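Local coordinates for putative transcriptional regulator TRANSCRIPTION REGULATOR protein (Rhizobium meliloti, PDB 5NLA) that binds the second messenger c-di-GMP and, as an AraC-like transcriptional activator, regulates extracellular polysaccharide production, at residues 134-139 against 157-162; 141-146 against 188-193; 95-100 against 169-174. All coordinates share one frame; numbering follows the deposited sequence.

Contact 1 of 3, residues 134-139 against 157-162; sequences SWTEAD and YPYRGR
Two neighbouring strands of an antiparallel sheet meet where W135 and E137 of segment 134-139 pair with R162 and R160 of segment 157-162. The hydrogen-bonded pair W135–R162 is joined by W135 N to R162 O at 2.8 Å and by R162 N to W135 O at 3.0 Å. After the non-hydrogen-bonded pair T136–G161, the next rung is made by E137 N on R160 O at 2.7 Å and R160 N on E137 O. On the face that carries E137 and R160 the ladder gains a salt bridge, with R160 NH2 3.0 Å from E137 OE2 and its N-H aimed almost straight at the oxygen (161°). The two flat groups are far from coplanar, their planes 62° apart: OE2 lies in the guanidinium plane, but NH2 reaches it from above the carboxylate. R160 NE adds a weak bond to the same oxygen, while E137 O lies over one face of the guanidinium. E137 bends at chi2 and R160 at chi2 and chi3, and the two chains cross obliquely where their charged groups meet. An alanine in place of E137 would probably leave the guanidinium without its carboxylate mate and freer to turn, since the pair of R160 NH1 with E110 is long and weak. Within this five-stranded sheet, strand 134-138 lies between strands 159-163 and 141-145, and the far neighbour of 159-163 is strand 107-111. On the face opposite E137, T136 CG2 touches Y159 CD1 at 3.8 Å, while T136 OG1 is hydrogen-bonded to Y109 OH of strand 107-111. Y159 also makes a cation-pi contact with R153. At the W135 end, R162 O sits at the edge of the indole, near its plane, 3.7 Å from CE3.

Contact 2 of 3, residues 141-146 against 188-193; sequences RVTETG and ANNSVL
T143 and N190 extend toward each other's segment and slide past one another in opposite directions, although strands 141-145 and 191-193 run roughly the same way and share no backbone hydrogen bond. T143 OG1 donates to N190 O at 3.0 Å, lying tilted 34° from the carbonyl plane. The hydroxyl is beside the backbone N (chi1 -89°), while CG2 of the same residue is anti to that N and heads for V192. One threonine therefore serves both kinds of contact, its hydroxyl on a carbonyl and its methyl on a hydrocarbon neighbour. The N190 amide passes alongside, with ND2 3.6 Å from T143 CB. Its polar atoms are engaged beyond the pair: ND2 is hydrogen-bonded to T136 O and OD1 to R153 NH1, so both branches are gripped and the rotation of the amide is fixed. V192 slides past T143 in the same opposed manner, its CG2 meeting T143 CG2. That methyl also packs on the backbone at E144 O, and CG1 of V192 approaches T145 OG1 at 4.2 Å. The carboxylate of E144 leads elsewhere, to a salt bridge with R133. Behind N190 the chain is shaped by a G1 beta bulge, in which N190 and S191 both face F152, and S191 OG closes back on A188 O at 2.6 Å. The strand axes lie 6.7 Å apart at an angle of 23°. Strand 141-145 is an edge strand of the five-stranded sheet and bonds through T143 to T136, whereas strand 191-193 is an edge strand of the seven-stranded sheet and bonds through S191 to F152. The contact thus brings two sheet edges together, and segment 188-193 itself links helix 182-187 to helix 196-211.

Contact 3 of 3, residues 95-100 against 169-174; sequences GDLLIV and ILLFMP
F172 packs against L98 and V100 on one face of the antiparallel pair formed by strands 97-104 and 166-173, and this is the buried, fully laddered part of the contact. L98 and F172 lie side by side, pointing the same way, with L98 CD2 4.1 Å from F172 CD2. V100 comes to the edge of the ring: its CG2 lies near the ring plane, 3.9 Å from F172 CE2. F172 CG stands beside its own backbone N (chi1 -65°), and L70, L155 and L377 pack on the side chain from elsewhere. Beneath the side chains the backbone is evenly stitched. L98 N and F172 O are 2.9 Å apart, as are F172 N and L98 O, and the pair V100–L170 is closed likewise by V100 N to L170 O at 2.8 Å and its reciprocal bond. On the other face I99 CG2 touches I169 CD1 at 3.9 Å, and helix 196-211 covers this side through I205 and M208. The ladder frays toward its other end. L97 CD1 still leans on M173 CG at 3.7 Å, but past it D96 and P174 are partly exposed, and G95 is at the surface. There the backbone pairing has ended and the contact is one of side chains: D96 CB touches P174 CG at 3.6 Å, while D96 OD1 turns back to take a weak bond from its neighbour L97 N. Strand 124-129, on the far side of strand 166-173, takes up L171 O through N125 ND2. From L97–M173 to V100–L170 the side-chain atoms that meet are all carbon, and the backbone N and O of L98, V100, L170 and F172 are satisfied by one another, which is the chemistry of a sheet running through a hydrophobic core, the one charged group lying at its solvent end.

How the contacts relate
From the N terminus, the chain first lays down segment 95-100, which waits for 169-174 before contact 3 closes a long loop within the seven-stranded sheet. Inside that loop, 134-139 meets 157-162, so contact 1 is nested in contact 3 and belongs to the five-stranded sheet. Segment 141-146 also falls inside the loop, but its partner 188-193 comes only after 169-174; contact 2 therefore crosses both of the others. It brings an edge strand of one sheet against an edge strand of the other. Contacts 1 and 2 touch, their centres about 9 Å apart, whereas contact 3 lies about 20 Å from contact 1, centre to centre, nearer the middle of the chain.

Contact 1 of 3, residues 134-139 against 157-162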
loop_
_atom_site.group_PDB
_atom_site.type_symbol
_atom_site.label_atom_id
_atom_site.label_comp_id
_atom_site.label_asym_id
_atom_site.label_seq_id
_atom_site.Cartn_x
_atom_site.Cartn_y
_atom_site.Cartn_z
ATOM N N SER A 134 5.827 15.524 0.554
ATOM C CA SER A 134 6.407 14.576 1.481
ATOM C C SER A 134 7.878 14.434 1.157
ATOM O O SER A 134 8.313 14.815 0.095
ATOM C CB SER A 134 5.678 13.248 1.436
ATOM O OG SER A 134 5.948 12.561 0.231
ATOM N N TRP A 135 8.637 13.947 2.122
ATOM C CA TRP A 135 10.034 13.617 1.944
ATOM C C TRP A 135 10.186 12.261 2.571
ATOM O O TRP A 135 9.835 12.091 3.743
ATOM C CB TRP A 135 10.916 14.621 2.666
ATOM C CG TRP A 135 10.894 16.000 2.056
ATOM C CD1 TRP A 135 11.780 16.502 1.158
ATOM C CD2 TRP A 135 9.938 17.043 2.306
ATOM N NE1 TRP A 135 11.451 17.793 0.833
ATOM C CE2 TRP A 135 10.322 18.155 1.519
ATOM C CE3 TRP A 135 8.798 17.148 3.116
ATOM C CZ2 TRP A 135 9.607 19.368 1.522
ATOM C CZ3 TRP A 135 8.085 18.349 3.114
ATOM C CH2 TRP A 135 8.498 19.444 2.321
ATOM N N THR A 136 10.655 11.282 1.798
ATOM C CA THR A 136 10.689 9.900 2.282
ATOM C C THR A 136 12.028 9.196 2.084
ATOM O O THR A 136 12.520 9.046 0.960
ATOM C CB THR A 136 9.570 9.052 1.664
ATOM O OG1 THR A 136 8.383 9.845 1.537
ATOM C CG2 THR A 136 9.279 7.830 2.552
ATOM N N GLU A 137 12.584 8.755 3.209
ATOM C CA GLU A 137 13.798 7.973 3.238
ATOM C C GLU A 137 13.472 6.482 3.145
ATOM O O GLU A 137 12.541 5.986 3.792
ATOM C CB GLU A 137 14.544 8.234 4.536
ATOM C CG GLU A 137 15.991 7.813 4.479
ATOM C CD GLU A 137 16.409 7.069 5.719
ATOM O OE1 GLU A 137 16.524 7.722 6.781
ATOM O OE2 GLU A 137 16.593 5.824 5.629
ATOM N N ALA A 138 14.252 5.776 2.334
ATOM C CA ALA A 138 14.194 4.318 2.254
ATOM C C ALA A 138 15.467 3.859 1.606
ATOM O O ALA A 138 15.837 4.374 0.545
ATOM C CB ALA A 138 13.008 3.865 1.430
ATOM N N ASP A 139 16.147 2.913 2.246
ATOM C CA ASP A 139 17.396 2.369 1.734
ATOM C C ASP A 139 18.388 3.516 1.509
ATOM O O ASP A 139 18.973 3.639 0.439
ATOM C CB ASP A 139 17.114 1.555 0.448
ATOM C CG ASP A 139 18.280 0.674 0.021
ATOM O OD1 ASP A 139 19.350 0.686 0.672
ATOM O OD2 ASP A 139 18.128 -0.033 -0.998
ATOM N N TYR A 157 8.786 -3.025 2.177
ATOM C CA TYR A 157 10.072 -2.409 2.531
ATOM C C TYR A 157 9.833 -1.280 3.522
ATOM O O TYR A 157 8.863 -0.535 3.385
ATOM C CB TYR A 157 10.795 -1.833 1.317
ATOM C CG TYR A 157 11.538 -2.827 0.486
ATOM C CD1 TYR A 157 12.614 -3.536 1.015
ATOM C CD2 TYR A 157 11.204 -3.036 -0.864
ATOM C CE1 TYR A 157 13.310 -4.455 0.241
ATOM C CE2 TYR A 157 11.906 -3.942 -1.652
ATOM C CZ TYR A 157 12.961 -4.651 -1.096
ATOM O OH TYR A 157 13.664 -5.552 -1.874
ATOM N N PRO A 158 10.736 -1.135 4.504
ATOM C CA PRO A 158 10.600 -0.041 5.456
ATOM C C PRO A 158 10.866 1.322 4.839
ATOM O O PRO A 158 11.541 1.427 3.812
ATOM C CB PRO A 158 11.637 -0.359 6.533
ATOM C CG PRO A 158 12.626 -1.255 5.882
ATOM C CD PRO A 158 11.933 -1.964 4.761
ATOM N N TYR A 159 10.282 2.343 5.462
ATOM C CA TYR A 159 10.521 3.732 5.110
ATOM C C TYR A 159 10.222 4.687 6.279
ATOM O O TYR A 159 9.367 4.417 7.125
ATOM C CB TYR A 159 9.715 4.108 3.873
ATOM C CG TYR A 159 8.207 4.015 4.009
ATOM C CD1 TYR A 159 7.438 5.121 4.401
ATOM C CD2 TYR A 159 7.545 2.855 3.700
ATOM C CE1 TYR A 159 6.054 5.048 4.499
ATOM C CE2 TYR A 159 6.162 2.766 3.795
ATOM C CZ TYR A 159 5.418 3.860 4.196
ATOM O OH TYR A 159 4.048 3.729 4.279
ATOM N N ARG A 160 10.981 5.779 6.313
ATOM C CA ARG A 160 10.837 6.898 7.257
ATOM C C ARG A 160 10.501 8.121 6.411
ATOM O O ARG A 160 11.036 8.288 5.312
ATOM C CB ARG A 160 12.173 7.184 7.988
ATOM C CG ARG A 160 12.441 6.351 9.225
ATOM C CD ARG A 160 13.903 5.918 9.403
ATOM N NE ARG A 160 14.486 5.263 8.212
ATOM C CZ ARG A 160 14.146 4.061 7.703
ATOM N NH1 ARG A 160 13.198 3.288 8.255
ATOM N NH2 ARG A 160 14.775 3.627 6.606
ATOM N N GLY A 161 9.653 8.998 6.920
ATOM C CA GLY A 161 9.527 10.311 6.303
ATOM C C GLY A 161 8.724 11.340 7.055
ATOM O O GLY A 161 8.313 11.135 8.193
ATOM N N ARG A 162 8.527 12.461 6.385
ATOM C CA ARG A 162 7.723 13.560 6.891
ATOM C C ARG A 162 6.872 14.084 5.755
ATOM O O ARG A 162 7.314 14.101 4.594
ATOM C CB ARG A 162 8.607 14.706 7.380
ATOM C CG ARG A 162 9.688 14.343 8.387
ATOM C CD ARG A 162 10.473 15.549 8.915
ATOM N NE ARG A 162 10.453 16.693 8.001
ATOM C CZ ARG A 162 9.523 17.664 7.978
ATOM N NH1 ARG A 162 8.479 17.686 8.824
ATOM N NH2 ARG A 162 9.623 18.638 7.077
#

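Contact 2 of 3, residues 141-146 against 188-193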
loop_
_atom_site.group_PDB
_atom_site.type_symbol
_atom_site.label_atom_id
_atom_site.label_comp_id
_atom_site.label_asym_id
_atom_site.label_seq_id
_atom_site.Cartn_x
_atom_site.Cartn_y
_atom_site.Cartn_z
ATOM N N ARG A 141 18.174 6.656 0.826
ATOM C CA ARG A 141 17.918 7.600 -0.273
ATOM C C ARG A 141 16.638 8.349 0.004
ATOM O O ARG A 141 15.621 7.727 0.298
ATOM C CB ARG A 141 17.758 6.873 -1.600
ATOM C CG ARG A 141 19.054 6.352 -2.174
ATOM C CD ARG A 141 18.838 5.810 -3.574
ATOM N NE ARG A 141 19.864 4.828 -3.926
ATOM C CZ ARG A 141 19.878 3.543 -3.552
ATOM N NH1 ARG A 141 18.907 3.029 -2.791
ATOM N NH2 ARG A 141 20.881 2.757 -3.948
ATOM N N VAL A 142 16.685 9.675 -0.098
ATOM C CA VAL A 142 15.500 10.504 0.103
ATOM C C VAL A 142 14.889 10.878 -1.233
ATOM O O VAL A 142 15.578 11.142 -2.204
ATOM C CB VAL A 142 15.789 11.784 0.905
ATOM C CG1 VAL A 142 14.493 12.552 1.173
ATOM C CG2 VAL A 142 16.485 11.440 2.213
ATOM N N THR A 143 13.569 10.908 -1.232
ATOM C CA THR A 143 12.756 11.205 -2.380
ATOM C C THR A 143 11.731 12.238 -1.934
ATOM O O THR A 143 11.193 12.146 -0.835
ATOM C CB THR A 143 12.102 9.900 -2.864
ATOM O OG1 THR A 143 12.976 9.282 -3.805
ATOM C CG2 THR A 143 10.771 10.137 -3.520
ATOM N N GLU A 144 11.471 13.220 -2.789
ATOM C CA GLU A 144 10.509 14.283 -2.504
ATOM C C GLU A 144 9.361 14.232 -3.493
ATOM O O GLU A 144 9.585 14.245 -4.694
ATOM C CB GLU A 144 11.180 15.649 -2.589
ATOM C CG GLU A 144 10.246 16.763 -2.149
ATOM C CD GLU A 144 10.763 18.140 -2.438
ATOM O OE1 GLU A 144 11.865 18.274 -3.018
ATOM O OE2 GLU A 144 10.045 19.096 -2.072
ATOM N N THR A 145 8.141 14.211 -2.977
ATOM C CA THR A 145 6.934 14.154 -3.780
ATOM C C THR A 145 6.187 15.425 -3.481
ATOM O O THR A 145 5.890 15.697 -2.325
ATOM C CB THR A 145 6.038 12.957 -3.378
ATOM O OG1 THR A 145 6.716 11.708 -3.629
ATOM C CG2 THR A 145 4.717 12.974 -4.150
ATOM N N GLY A 146 5.888 16.207 -4.511
ATOM C CA GLY A 146 5.121 17.438 -4.360
ATOM C C GLY A 146 3.807 17.385 -5.100
ATOM O O GLY A 146 3.489 16.375 -5.716
ATOM N N ALA A 188 12.596 -0.020 -8.277
ATOM C CA ALA A 188 12.078 1.354 -8.307
ATOM C C ALA A 188 11.363 1.762 -7.020
ATOM O O ALA A 188 10.553 2.667 -7.044
ATOM C CB ALA A 188 11.138 1.520 -9.498
ATOM N N ASN A 189 11.653 1.113 -5.901
ATOM C CA ASN A 189 10.935 1.398 -4.667
ATOM C C ASN A 189 11.303 2.786 -4.167
ATOM O O ASN A 189 12.479 3.171 -4.209
ATOM C CB ASN A 189 11.267 0.377 -3.578
ATOM C CG ASN A 189 10.332 0.486 -2.394
ATOM O OD1 ASN A 189 9.122 0.360 -2.558
ATOM N ND2 ASN A 189 10.874 0.729 -1.207
ATOM N N ASN A 190 10.288 3.512 -3.690
ATOM C CA ASN A 190 10.417 4.882 -3.177
ATOM C C ASN A 190 10.915 5.825 -4.260
ATOM O O ASN A 190 11.948 6.480 -4.106
ATOM C CB ASN A 190 11.306 4.939 -1.932
ATOM C CG ASN A 190 11.046 6.164 -1.087
ATOM O OD1 ASN A 190 9.899 6.436 -0.686
ATOM N ND2 ASN A 190 12.111 6.907 -0.785
ATOM N N SER A 191 10.176 5.875 -5.365
ATOM C CA SER A 191 10.468 6.824 -6.434
ATOM C C SER A 191 9.291 7.751 -6.701
ATOM O O SER A 191 8.176 7.543 -6.221
ATOM C CB SER A 191 10.894 6.086 -7.702
ATOM O OG SER A 191 9.990 5.048 -7.997
ATOM N N VAL A 192 9.569 8.794 -7.464
ATOM C CA VAL A 192 8.565 9.784 -7.828
ATOM C C VAL A 192 8.136 9.516 -9.259
ATOM O O VAL A 192 8.964 9.158 -10.107
ATOM C CB VAL A 192 9.103 11.228 -7.754
ATOM C CG1 VAL A 192 7.950 12.213 -7.637
ATOM C CG2 VAL A 192 10.044 11.393 -6.578
ATOM N N LEU A 193 6.848 9.707 -9.524
ATOM C CA LEU A 193 6.326 9.654 -10.878
ATOM C C LEU A 193 5.882 11.055 -11.256
ATOM O O LEU A 193 4.951 11.599 -10.660
ATOM C CB LEU A 193 5.173 8.657 -10.983
ATOM C CG LEU A 193 5.362 7.347 -10.213
ATOM C CD1 LEU A 193 4.090 6.510 -10.278
ATOM C CD2 LEU A 193 6.563 6.589 -10.766
#

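Contact 3 of 3, residues 95-100 against 169-174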
loop_
_atom_site.group_PDB
_atom_site.type_symbol
_atom_site.label_atom_id
_atom_site.label_comp_id
_atom_site.label_asym_id
_atom_site.label_seq_id
_atom_site.Cartn_x
_atom_site.Cartn_y
_atom_site.Cartn_z
ATOM N N GLY A 95 -13.167 -3.677 -5.561
ATOM C CA GLY A 95 -12.731 -5.042 -5.435
ATOM C C GLY A 95 -11.573 -5.093 -4.460
ATOM O O GLY A 95 -11.667 -4.624 -3.344
ATOM N N ASP A 96 -10.502 -5.742 -4.876
ATOM C CA ASP A 96 -9.278 -5.876 -4.097
ATOM C C ASP A 96 -8.466 -4.597 -3.874
ATOM O O ASP A 96 -7.955 -4.359 -2.791
ATOM C CB ASP A 96 -8.414 -6.952 -4.736
ATOM C CG ASP A 96 -8.710 -7.132 -6.206
ATOM O OD1 ASP A 96 -8.985 -6.119 -6.876
ATOM O OD2 ASP A 96 -8.692 -8.283 -6.677
ATOM N N LEU A 97 -8.349 -3.804 -4.926
ATOM C CA LEU A 97 -7.641 -2.522 -4.943
ATOM C C LEU A 97 -8.397 -1.462 -4.119
ATOM O O LEU A 97 -9.572 -1.195 -4.385
ATOM C CB LEU A 97 -7.471 -2.069 -6.403
ATOM C CG LEU A 97 -6.791 -0.741 -6.744
ATOM C CD1 LEU A 97 -6.319 -0.725 -8.193
ATOM C CD2 LEU A 97 -7.711 0.440 -6.485
ATOM N N LEU A 98 -7.712 -0.874 -3.133
ATOM C CA LEU A 98 -8.296 0.122 -2.228
ATOM C C LEU A 98 -7.875 1.549 -2.613
ATOM O O LEU A 98 -6.676 1.862 -2.684
ATOM C CB LEU A 98 -7.878 -0.163 -0.775
ATOM C CG LEU A 98 -8.507 0.736 0.309
ATOM C CD1 LEU A 98 -9.950 0.368 0.581
ATOM C CD2 LEU A 98 -7.735 0.694 1.614
ATOM N N ILE A 99 -8.873 2.403 -2.843
ATOM C CA ILE A 99 -8.666 3.839 -3.046
ATOM C C ILE A 99 -8.889 4.530 -1.704
ATOM O O ILE A 99 -9.932 4.326 -1.073
ATOM C CB ILE A 99 -9.682 4.459 -4.036
ATOM C CG1 ILE A 99 -9.828 3.614 -5.312
ATOM C CG2 ILE A 99 -9.298 5.904 -4.363
ATOM C CD1 ILE A 99 -8.579 3.548 -6.148
ATOM N N VAL A 100 -7.932 5.351 -1.279
ATOM C CA VAL A 100 -8.082 6.143 -0.054
ATOM C C VAL A 100 -7.857 7.627 -0.324
ATOM O O VAL A 100 -6.806 8.015 -0.819
ATOM C CB VAL A 100 -7.128 5.654 1.048
ATOM C CG1 VAL A 100 -7.131 6.604 2.246
ATOM C CG2 VAL A 100 -7.514 4.240 1.465
ATOM N N ILE A 169 -4.577 11.328 -2.884
ATOM C CA ILE A 169 -5.361 10.159 -3.250
ATOM C C ILE A 169 -4.380 8.978 -3.377
ATOM O O ILE A 169 -3.363 9.063 -4.080
ATOM C CB ILE A 169 -6.253 10.424 -4.490
ATOM C CG1 ILE A 169 -7.181 9.226 -4.754
ATOM C CG2 ILE A 169 -5.430 10.766 -5.723
ATOM C CD1 ILE A 169 -8.469 9.592 -5.468
ATOM N N LEU A 170 -4.665 7.912 -2.628
ATOM C CA LEU A 170 -3.754 6.773 -2.461
ATOM C C LEU A 170 -4.362 5.475 -3.014
ATOM O O LEU A 170 -5.494 5.130 -2.677
ATOM C CB LEU A 170 -3.466 6.557 -0.976
ATOM C CG LEU A 170 -2.721 7.605 -0.137
ATOM C CD1 LEU A 170 -2.647 7.103 1.302
ATOM C CD2 LEU A 170 -1.322 7.884 -0.672
ATOM N N LEU A 171 -3.597 4.766 -3.845
ATOM C CA LEU A 171 -3.946 3.417 -4.321
ATOM C C LEU A 171 -3.142 2.371 -3.546
ATOM O O LEU A 171 -1.909 2.456 -3.453
ATOM C CB LEU A 171 -3.606 3.256 -5.807
ATOM C CG LEU A 171 -4.116 4.299 -6.795
ATOM C CD1 LEU A 171 -3.555 4.035 -8.185
ATOM C CD2 LEU A 171 -5.631 4.304 -6.817
ATOM N N PHE A 172 -3.844 1.392 -2.990
ATOM C CA PHE A 172 -3.206 0.240 -2.374
ATOM C C PHE A 172 -3.628 -0.966 -3.206
ATOM O O PHE A 172 -4.807 -1.283 -3.284
ATOM C CB PHE A 172 -3.659 0.062 -0.933
ATOM C CG PHE A 172 -3.243 1.173 -0.002
ATOM C CD1 PHE A 172 -1.993 1.156 0.605
ATOM C CD2 PHE A 172 -4.139 2.204 0.337
ATOM C CE1 PHE A 172 -1.613 2.167 1.489
ATOM C CE2 PHE A 172 -3.771 3.210 1.232
ATOM C CZ PHE A 172 -2.504 3.195 1.806
ATOM N N MET A 173 -2.651 -1.611 -3.837
ATOM C CA MET A 173 -2.884 -2.715 -4.770
ATOM C C MET A 173 -2.296 -3.994 -4.144
ATOM O O MET A 173 -1.121 -3.993 -3.747
ATOM C CB MET A 173 -2.210 -2.410 -6.120
ATOM C CG MET A 173 -2.916 -1.334 -6.962
ATOM S SD MET A 173 -1.929 -0.521 -8.242
ATOM C CE MET A 173 -0.750 0.257 -7.166
ATOM N N PRO A 174 -3.097 -5.081 -4.034
ATOM C CA PRO A 174 -2.574 -6.308 -3.416
ATOM C C PRO A 174 -1.433 -6.922 -4.222
ATOM O O PRO A 174 -1.457 -6.843 -5.449
ATOM C CB PRO A 174 -3.776 -7.254 -3.410
ATOM C CG PRO A 174 -4.963 -6.426 -3.725
ATOM C CD PRO A 174 -4.484 -5.254 -4.500
#